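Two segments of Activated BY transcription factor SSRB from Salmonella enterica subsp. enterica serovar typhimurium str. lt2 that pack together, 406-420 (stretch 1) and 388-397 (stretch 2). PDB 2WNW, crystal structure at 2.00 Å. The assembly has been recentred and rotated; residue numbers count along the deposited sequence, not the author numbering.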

ATOM      1  N   VAL A 406       9.199   4.419  16.987  1.00 20.86           N
ATOM      2  CA  VAL A 406       8.294   3.343  17.390  1.00 18.77           C
ATOM      3  C   VAL A 406       7.895   2.546  16.151  1.00 19.49           C
ATOM      4  O   VAL A 406       7.394   3.115  15.186  1.00 20.16           O
ATOM      5  CB  VAL A 406       7.001   3.903  18.035  1.00 19.00           C
ATOM      6  CG1 VAL A 406       6.127   2.759  18.514  1.00 17.67           C
ATOM      7  CG2 VAL A 406       7.341   4.826  19.192  1.00 19.30           C
ATOM      8  N   LEU A 407       8.118   1.235  16.174  1.00 18.27           N
ATOM      9  CA  LEU A 407       7.761   0.394  15.034  1.00 18.01           C
ATOM     10  C   LEU A 407       6.852  -0.751  15.461  1.00 17.68           C
ATOM     11  O   LEU A 407       7.183  -1.505  16.374  1.00 18.36           O
ATOM     12  CB  LEU A 407       9.015  -0.188  14.371  1.00 17.07           C
ATOM     13  CG  LEU A 407       8.730  -1.060  13.143  1.00 19.49           C
ATOM     14  CD1 LEU A 407       8.270  -0.171  12.001  1.00 18.54           C
ATOM     15  CD2 LEU A 407       9.981  -1.833  12.726  1.00 18.83           C
ATOM     16  N   VAL A 408       5.708  -0.875  14.797  1.00 16.19           N
ATOM     17  CA  VAL A 408       4.773  -1.955  15.095  1.00 15.40           C
ATOM     18  C   VAL A 408       4.879  -2.980  13.965  1.00 16.12           C
ATOM     19  O   VAL A 408       4.820  -2.618  12.791  1.00 16.04           O
ATOM     20  CB  VAL A 408       3.311  -1.445  15.160  1.00 15.87           C
ATOM     21  CG1 VAL A 408       2.372  -2.604  15.449  1.00 17.15           C
ATOM     22  CG2 VAL A 408       3.175  -0.379  16.237  1.00 16.35           C
ATOM     23  N   VAL A 409       5.059  -4.248  14.323  1.00 14.24           N
ATOM     24  CA  VAL A 409       5.165  -5.314  13.333  1.00 15.00           C
ATOM     25  C   VAL A 409       4.202  -6.427  13.722  1.00 15.44           C
ATOM     26  O   VAL A 409       4.169  -6.855  14.877  1.00 15.82           O
ATOM     27  CB  VAL A 409       6.599  -5.906  13.261  1.00 15.54           C
ATOM     28  CG1 VAL A 409       6.656  -6.997  12.189  1.00 16.01           C
ATOM     29  CG2 VAL A 409       7.608  -4.806  12.946  1.00 16.22           C
ATOM     30  N   TYR A 410       3.421  -6.886  12.749  1.00 15.28           N
ATOM     31  CA  TYR A 410       2.437  -7.940  12.960  1.00 14.71           C
ATOM     32  C   TYR A 410       2.599  -9.013  11.883  1.00 14.66           C
ATOM     33  O   TYR A 410       2.561  -8.717  10.684  1.00 14.98           O
ATOM     34  CB  TYR A 410       1.025  -7.336  12.903  1.00 14.91           C
ATOM     35  CG  TYR A 410      -0.087  -8.335  12.655  1.00 15.02           C
ATOM     36  CD1 TYR A 410      -0.998  -8.139  11.614  1.00 16.02           C
ATOM     37  CD2 TYR A 410      -0.224  -9.475  13.446  1.00 14.42           C
ATOM     38  CE1 TYR A 410      -2.016  -9.056  11.365  1.00 16.18           C
ATOM     39  CE2 TYR A 410      -1.240 -10.400  13.206  1.00 15.10           C
ATOM     40  CZ  TYR A 410      -2.129 -10.184  12.165  1.00 16.44           C
ATOM     41  OH  TYR A 410      -3.124 -11.097  11.919  1.00 18.25           O
ATOM     42  N   ASN A 411       2.790 -10.253  12.317  1.00 14.54           N
ATOM     43  CA  ASN A 411       2.961 -11.373  11.396  1.00 15.69           C
ATOM     44  C   ASN A 411       1.633 -12.095  11.168  1.00 15.64           C
ATOM     45  O   ASN A 411       1.187 -12.862  12.023  1.00 14.32           O
ATOM     46  CB  ASN A 411       3.999 -12.357  11.957  1.00 15.68           C
ATOM     47  CG  ASN A 411       4.100 -13.624  11.132  1.00 16.21           C
ATOM     48  OD1 ASN A 411       3.787 -13.618   9.942  1.00 15.35           O
ATOM     49  ND2 ASN A 411       4.548 -14.717  11.756  1.00 15.72           N
ATOM     50  N   ARG A 412       1.004 -11.863  10.015  1.00 16.10           N
ATOM     51  CA  ARG A 412      -0.275 -12.512   9.734  1.00 17.38           C
ATOM     52  C   ARG A 412      -0.110 -13.908   9.140  1.00 17.62           C
ATOM     53  O   ARG A 412      -1.095 -14.617   8.935  1.00 18.78           O
ATOM     54  CB  ARG A 412      -1.139 -11.650   8.795  1.00 19.38           C
ATOM     55  CG  ARG A 412      -0.659 -11.586   7.356  1.00 19.92           C
ATOM     56  CD  ARG A 412      -1.615 -10.778   6.482  1.00 23.46           C
ATOM     57  NE  ARG A 412      -2.948 -11.375   6.413  1.00 22.43           N
ATOM     58  CZ  ARG A 412      -3.970 -10.842   5.746  1.00 24.48           C
ATOM     59  NH1 ARG A 412      -3.812  -9.701   5.089  1.00 23.28           N
ATOM     60  NH2 ARG A 412      -5.150 -11.445   5.740  1.00 24.00           N
ATOM     61  N   ASP A 413       1.131 -14.306   8.872  1.00 17.22           N
ATOM     62  CA  ASP A 413       1.402 -15.625   8.306  1.00 16.95           C
ATOM     63  C   ASP A 413       1.046 -16.668   9.364  1.00 18.62           C
ATOM     64  O   ASP A 413       0.957 -16.351  10.554  1.00 17.96           O
ATOM     65  CB  ASP A 413       2.886 -15.754   7.933  1.00 16.73           C
ATOM     66  CG  ASP A 413       3.137 -16.785   6.832  1.00 20.01           C
ATOM     67  OD1 ASP A 413       2.243 -17.616   6.556  1.00 19.35           O
ATOM     68  OD2 ASP A 413       4.240 -16.763   6.242  1.00 18.96           O
ATOM     69  N   VAL A 414       0.846 -17.907   8.930  1.00 18.56           N
ATOM     70  CA  VAL A 414       0.504 -18.995   9.839  1.00 19.04           C
ATOM     71  C   VAL A 414       1.766 -19.719  10.295  1.00 21.31           C
ATOM     72  O   VAL A 414       1.697 -20.757  10.954  1.00 19.35           O
ATOM     73  CB  VAL A 414      -0.435 -20.010   9.160  1.00 19.66           C
ATOM     74  CG1 VAL A 414      -1.764 -19.342   8.818  1.00 18.83           C
ATOM     75  CG2 VAL A 414       0.224 -20.563   7.909  1.00 16.94           C
ATOM     76  N   GLN A 415       2.917 -19.168   9.924  1.00 22.85           N
ATOM     77  CA  GLN A 415       4.205 -19.740  10.300  1.00 25.44           C
ATOM     78  C   GLN A 415       5.020 -18.680  11.014  1.00 24.80           C
ATOM     79  O   GLN A 415       4.759 -17.485  10.879  1.00 24.17           O
ATOM     80  CB  GLN A 415       5.012 -20.154   9.073  1.00 27.77           C
ATOM     81  CG  GLN A 415       4.379 -21.156   8.153  1.00 34.17           C
ATOM     82  CD  GLN A 415       5.282 -21.437   6.973  1.00 37.27           C
ATOM     83  OE1 GLN A 415       6.447 -21.801   7.150  1.00 40.55           O
ATOM     84  NE2 GLN A 415       4.759 -21.264   5.763  1.00 38.45           N
ATOM     85  N   GLU A 416       6.017 -19.126  11.766  1.00 24.37           N
ATOM     86  CA  GLU A 416       6.910 -18.213  12.455  1.00 23.99           C
ATOM     87  C   GLU A 416       7.659 -17.494  11.334  1.00 22.78           C
ATOM     88  O   GLU A 416       8.020 -18.116  10.336  1.00 22.49           O
ATOM     89  CB  GLU A 416       7.886 -19.010  13.316  1.00 26.73           C
ATOM     90  CG  GLU A 416       8.920 -18.179  14.033  1.00 31.30           C
ATOM     91  CD  GLU A 416       9.954 -19.046  14.731  1.00 32.60           C
ATOM     92  OE1 GLU A 416      10.716 -19.744  14.032  1.00 35.65           O
ATOM     93  OE2 GLU A 416       9.996 -19.037  15.975  1.00 34.76           O
ATOM     94  N   ARG A 417       7.879 -16.191  11.480  1.00 20.91           N
ATOM     95  CA  ARG A 417       8.587 -15.434  10.450  1.00 22.06           C
ATOM     96  C   ARG A 417       9.702 -14.577  11.034  1.00 23.18           C
ATOM     97  O   ARG A 417       9.657 -14.195  12.203  1.00 23.25           O
ATOM     98  CB  ARG A 417       7.611 -14.545   9.671  1.00 22.26           C
ATOM     99  CG  ARG A 417       6.573 -15.313   8.847  1.00 20.93           C
ATOM    100  CD  ARG A 417       7.235 -16.190   7.789  1.00 21.55           C
ATOM    101  NE  ARG A 417       8.076 -15.408   6.885  1.00 21.78           N
ATOM    102  CZ  ARG A 417       7.625 -14.716   5.842  1.00 23.56           C
ATOM    103  NH1 ARG A 417       8.474 -14.032   5.087  1.00 21.92           N
ATOM    104  NH2 ARG A 417       6.333 -14.724   5.540  1.00 20.49           N
ATOM    105  N   ARG A 418      10.702 -14.287  10.209  1.00 23.22           N
ATOM    106  CA  ARG A 418      11.837 -13.478  10.634  1.00 25.10           C
ATOM    107  C   ARG A 418      11.959 -12.207   9.819  1.00 25.15           C
ATOM    108  O   ARG A 418      11.525 -12.142   8.671  1.00 24.08           O
ATOM    109  CB  ARG A 418      13.141 -14.254  10.477  1.00 27.60           C
ATOM    110  CG  ARG A 418      13.301 -15.445  11.388  1.00 35.00           C
ATOM    111  CD  ARG A 418      14.590 -16.150  11.035  1.00 39.83           C
ATOM    112  NE  ARG A 418      14.556 -16.622   9.654  1.00 45.19           N
ATOM    113  CZ  ARG A 418      15.559 -16.500   8.789  1.00 46.81           C
ATOM    114  NH1 ARG A 418      16.692 -15.915   9.156  1.00 48.10           N
ATOM    115  NH2 ARG A 418      15.425 -16.967   7.554  1.00 46.93           N
ATOM    116  N   CYS A 419      12.571 -11.198  10.422  1.00 24.27           N
ATOM    117  CA  CYS A 419      12.793  -9.938   9.741  1.00 24.18           C
ATOM    118  C   CYS A 419      13.922  -9.212  10.440  1.00 23.68           C
ATOM    119  O   CYS A 419      14.243  -9.501  11.593  1.00 24.71           O
ATOM    120  CB  CYS A 419      11.528  -9.074   9.756  1.00 23.46           C
ATOM    121  SG  CYS A 419      11.027  -8.456  11.374  1.00 28.21           S
ATOM    122  N   ARG A 420      14.547  -8.294   9.724  1.00 21.85           N
ATOM    123  CA  ARG A 420      15.615  -7.509  10.299  1.00 22.17           C
ATOM    124  C   ARG A 420      15.210  -6.054  10.180  1.00 19.84           C
ATOM    125  O   ARG A 420      15.096  -5.530   9.071  1.00 20.70           O
ATOM    126  CB  ARG A 420      16.930  -7.736   9.552  1.00 22.12           C
ATOM    127  CG  ARG A 420      17.606  -9.066   9.836  1.00 26.82           C
ATOM    128  CD  ARG A 420      19.011  -9.066   9.244  1.00 29.46           C
ATOM    129  NE  ARG A 420      18.988  -9.117   7.790  1.00 29.34           N
ATOM    130  CZ  ARG A 420      19.872  -8.518   6.999  1.00 28.53           C
ATOM    131  NH1 ARG A 420      20.862  -7.801   7.514  1.00 29.06           N
ATOM    132  NH2 ARG A 420      19.773  -8.651   5.685  1.00 28.34           N
TER
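Stretch 2, residues 388-397: SYDNLLEEVG

Stretch 2 lies on stretch 1 as an antiparallel β-strand paired edge to edge with strand 406-411, and the turn that leads into it is clamped by side chains from the second strand of stretch 1, 417-420. The contact buries 874 Å², both sides summed. Residues 393-397 are extended and run at 167° to strand 406-411, with the axes 4.6 Å apart at closest approach. Against strand 417-420 the same residues run at 37° (signed crossing angle -37°), and the closest approach of the axes is 9.7 Å, too far for backbone pairing; the Leu-393 side chain reaches across.

The register pairs Leu-407 with Gly-397, Val-408 with Val-396, Val-409 with Glu-395, Tyr-410 with Glu-394 and Asn-411 with Leu-393. Val-408 and Val-396 form a closed pair, Val-408 N to Val-396 O at 2.9 Å and Val-396 N to Val-408 O at 3.1 Å. Tyr-410 and Glu-394 form the next, Tyr-410 N to Glu-394 O at 2.8 Å and Glu-394 N to Tyr-410 O at 2.9 Å. The ladder extends past the strand end through Arg-412 N to Leu-392 O, 3.1 Å. At the non-hydrogen-bonded pairs Val-409/Glu-395 and Leu-407/Gly-397, CA-H groups face carbonyls: Val-409 CA lies 3.3 Å from Glu-394 O, and Gly-397 CA lies 3.1 Å from Val-406 O. Gly-397 has no side chain, and Leu-407 CD1 comes to 3.8 Å from its CA.

Stretch 2 reaches the strand through a type I turn from Asp-390 to Leu-393, closed by Leu-393 N to Asp-390 O at 2.9 Å; Asp-390 OD1 also accepts from Leu-392 N at 2.9 Å.

Side chains alternate between the two faces of the sheet. Leu-393, Glu-395, Val-409 and Asn-411 share one: Leu-393 CD2 packs 3.8 Å from Asn-411 CB and 4.4 Å from Val-409 CG1, while Leu-393 CD1 sits 3.9 Å from Cys-419 CB, so this leucine bridges both strands of stretch 1. Glu-394, Val-396, Val-408 and Tyr-410 occupy the other face. There Val-396 CG1 is 4.3 Å from Val-408 CB, and Glu-394 OE1 approaches the edge of the Tyr-410 ring, 3.8 Å from CD1. Glu-394 OE2 also makes a long salt bridge to Arg-412 NH1, 3.7 Å.

Arg-417 ties down the turn. Its NH1 donates to Asp-390 OD2 at 2.9 Å, within a salt bridge, and to Tyr-389 OH at 2.9 Å; its NH2 donates to Asp-390 OD2 at 3.1 Å and to Asp-413 OD2 at 3.0 Å, so the guanidinium joins a carboxylate of its own stretch to one of stretch 2. Tyr-389 OH donates a hydrogen bond to Arg-418 O at 2.6 Å, and the edge of its ring meets Cys-419, CE2 to CB at 4.1 Å. A water accepts from Arg-417 NE (2.8 Å) and Arg-418 N (3.0 Å) and donates weakly to Tyr-389 OH (3.4 Å).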

ATOM      1  N   SER A 388       8.556  -3.111   3.925  1.00 15.66           N
ATOM      2  CA  SER A 388       8.742  -4.504   4.306  1.00 15.09           C
ATOM      3  C   SER A 388       9.015  -5.394   3.105  1.00 16.58           C
ATOM      4  O   SER A 388       8.419  -5.218   2.038  1.00 15.91           O
ATOM      5  CB  SER A 388       7.501  -5.023   5.033  1.00 14.34           C
ATOM      6  OG  SER A 388       7.623  -6.412   5.291  1.00 15.56           O
ATOM      7  N   TYR A 389       9.903  -6.364   3.298  1.00 15.43           N
ATOM      8  CA  TYR A 389      10.267  -7.299   2.243  1.00 16.35           C
ATOM      9  C   TYR A 389       9.131  -8.263   1.906  1.00 16.13           C
ATOM     10  O   TYR A 389       9.137  -8.890   0.846  1.00 16.21           O
ATOM     11  CB  TYR A 389      11.506  -8.096   2.669  1.00 14.01           C
ATOM     12  CG  TYR A 389      11.244  -9.258   3.615  1.00 15.41           C
ATOM     13  CD1 TYR A 389      11.127 -10.563   3.132  1.00 15.69           C
ATOM     14  CD2 TYR A 389      11.159  -9.060   4.994  1.00 14.23           C
ATOM     15  CE1 TYR A 389      10.940 -11.644   3.993  1.00 15.98           C
ATOM     16  CE2 TYR A 389      10.968 -10.138   5.870  1.00 15.98           C
ATOM     17  CZ  TYR A 389      10.865 -11.425   5.360  1.00 15.84           C
ATOM     18  OH  TYR A 389      10.722 -12.493   6.211  1.00 16.29           O
ATOM     19  N   ASP A 390       8.154  -8.363   2.805  1.00 15.61           N
ATOM     20  CA  ASP A 390       7.027  -9.280   2.630  1.00 16.71           C
ATOM     21  C   ASP A 390       5.769  -8.660   3.243  1.00 16.92           C
ATOM     22  O   ASP A 390       5.729  -8.388   4.442  1.00 15.80           O
ATOM     23  CB  ASP A 390       7.352 -10.610   3.331  1.00 16.93           C
ATOM     24  CG  ASP A 390       6.337 -11.708   3.045  1.00 19.36           C
ATOM     25  OD1 ASP A 390       5.137 -11.407   2.859  1.00 17.40           O
ATOM     26  OD2 ASP A 390       6.744 -12.893   3.032  1.00 21.07           O
ATOM     27  N   ASN A 391       4.747  -8.447   2.417  1.00 18.08           N
ATOM     28  CA  ASN A 391       3.489  -7.851   2.869  1.00 20.25           C
ATOM     29  C   ASN A 391       2.762  -8.618   3.973  1.00 19.36           C
ATOM     30  O   ASN A 391       1.851  -8.072   4.597  1.00 19.47           O
ATOM     31  CB  ASN A 391       2.536  -7.661   1.681  1.00 24.56           C
ATOM     32  CG  ASN A 391       2.789  -6.368   0.928  1.00 30.15           C
ATOM     33  OD1 ASN A 391       3.803  -5.695   1.137  1.00 32.87           O
ATOM     34  ND2 ASN A 391       1.865  -6.014   0.038  1.00 30.52           N
ATOM     35  N   LEU A 392       3.134  -9.875   4.204  1.00 17.90           N
ATOM     36  CA  LEU A 392       2.496 -10.660   5.259  1.00 15.81           C
ATOM     37  C   LEU A 392       3.029 -10.176   6.601  1.00 16.54           C
ATOM     38  O   LEU A 392       2.409 -10.384   7.643  1.00 15.75           O
ATOM     39  CB  LEU A 392       2.770 -12.156   5.080  1.00 17.71           C
ATOM     40  CG  LEU A 392       2.107 -12.824   3.872  1.00 17.06           C
ATOM     41  CD1 LEU A 392       2.387 -14.317   3.909  1.00 20.58           C
ATOM     42  CD2 LEU A 392       0.601 -12.575   3.890  1.00 19.93           C
ATOM     43  N   LEU A 393       4.200  -9.549   6.570  1.00 16.10           N
ATOM     44  CA  LEU A 393       4.771  -8.967   7.779  1.00 16.15           C
ATOM     45  C   LEU A 393       4.316  -7.512   7.712  1.00 15.05           C
ATOM     46  O   LEU A 393       4.976  -6.662   7.113  1.00 15.96           O
ATOM     47  CB  LEU A 393       6.301  -9.062   7.773  1.00 18.40           C
ATOM     48  CG  LEU A 393       6.850 -10.412   8.242  1.00 21.85           C
ATOM     49  CD1 LEU A 393       8.353 -10.479   8.012  1.00 23.43           C
ATOM     50  CD2 LEU A 393       6.521 -10.598   9.721  1.00 22.49           C
ATOM     51  N   GLU A 394       3.152  -7.250   8.297  1.00 16.06           N
ATOM     52  CA  GLU A 394       2.565  -5.917   8.306  1.00 16.47           C
ATOM     53  C   GLU A 394       3.320  -5.033   9.280  1.00 16.95           C
ATOM     54  O   GLU A 394       3.658  -5.459  10.383  1.00 18.80           O
ATOM     55  CB  GLU A 394       1.086  -6.006   8.695  1.00 16.78           C
ATOM     56  CG  GLU A 394       0.254  -6.833   7.713  1.00 22.66           C
ATOM     57  CD  GLU A 394      -1.222  -6.867   8.073  1.00 23.54           C
ATOM     58  OE1 GLU A 394      -1.709  -5.900   8.691  1.00 29.53           O
ATOM     59  OE2 GLU A 394      -1.899  -7.851   7.731  1.00 25.53           O
ATOM     60  N   GLU A 395       3.580  -3.797   8.878  1.00 15.94           N
ATOM     61  CA  GLU A 395       4.328  -2.895   9.735  1.00 17.30           C
ATOM     62  C   GLU A 395       4.081  -1.422   9.463  1.00 16.08           C
ATOM     63  O   GLU A 395       3.758  -1.027   8.344  1.00 16.20           O
ATOM     64  CB  GLU A 395       5.825  -3.182   9.581  1.00 17.06           C
ATOM     65  CG  GLU A 395       6.364  -3.036   8.144  1.00 19.67           C
ATOM     66  CD  GLU A 395       6.547  -1.587   7.715  1.00 22.56           C
ATOM     67  OE1 GLU A 395       6.866  -0.752   8.586  1.00 23.04           O
ATOM     68  OE2 GLU A 395       6.394  -1.281   6.508  1.00 20.80           O
ATOM     69  N   VAL A 396       4.234  -0.614  10.508  1.00 15.59           N
ATOM     70  CA  VAL A 396       4.091   0.833  10.393  1.00 15.43           C
ATOM     71  C   VAL A 396       4.886   1.453  11.536  1.00 16.06           C
ATOM     72  O   VAL A 396       4.867   0.947  12.657  1.00 16.94           O
ATOM     73  CB  VAL A 396       2.611   1.289  10.454  1.00 14.13           C
ATOM     74  CG1 VAL A 396       1.996   0.955  11.804  1.00 14.88           C
ATOM     75  CG2 VAL A 396       2.521   2.789  10.169  1.00 15.77           C
ATOM     76  N   GLY A 397       5.608   2.528  11.241  1.00 17.18           N
ATOM     77  CA  GLY A 397       6.410   3.173  12.265  1.00 16.87           C
ATOM     78  C   GLY A 397       6.045   4.624  12.483  1.00 16.29           C
ATOM     79  O   GLY A 397       5.452   5.263  11.615  1.00 15.32           O
TER
HETATM   80  O   HOH W   1      10.815 -15.597   7.566  1.00 23.62           O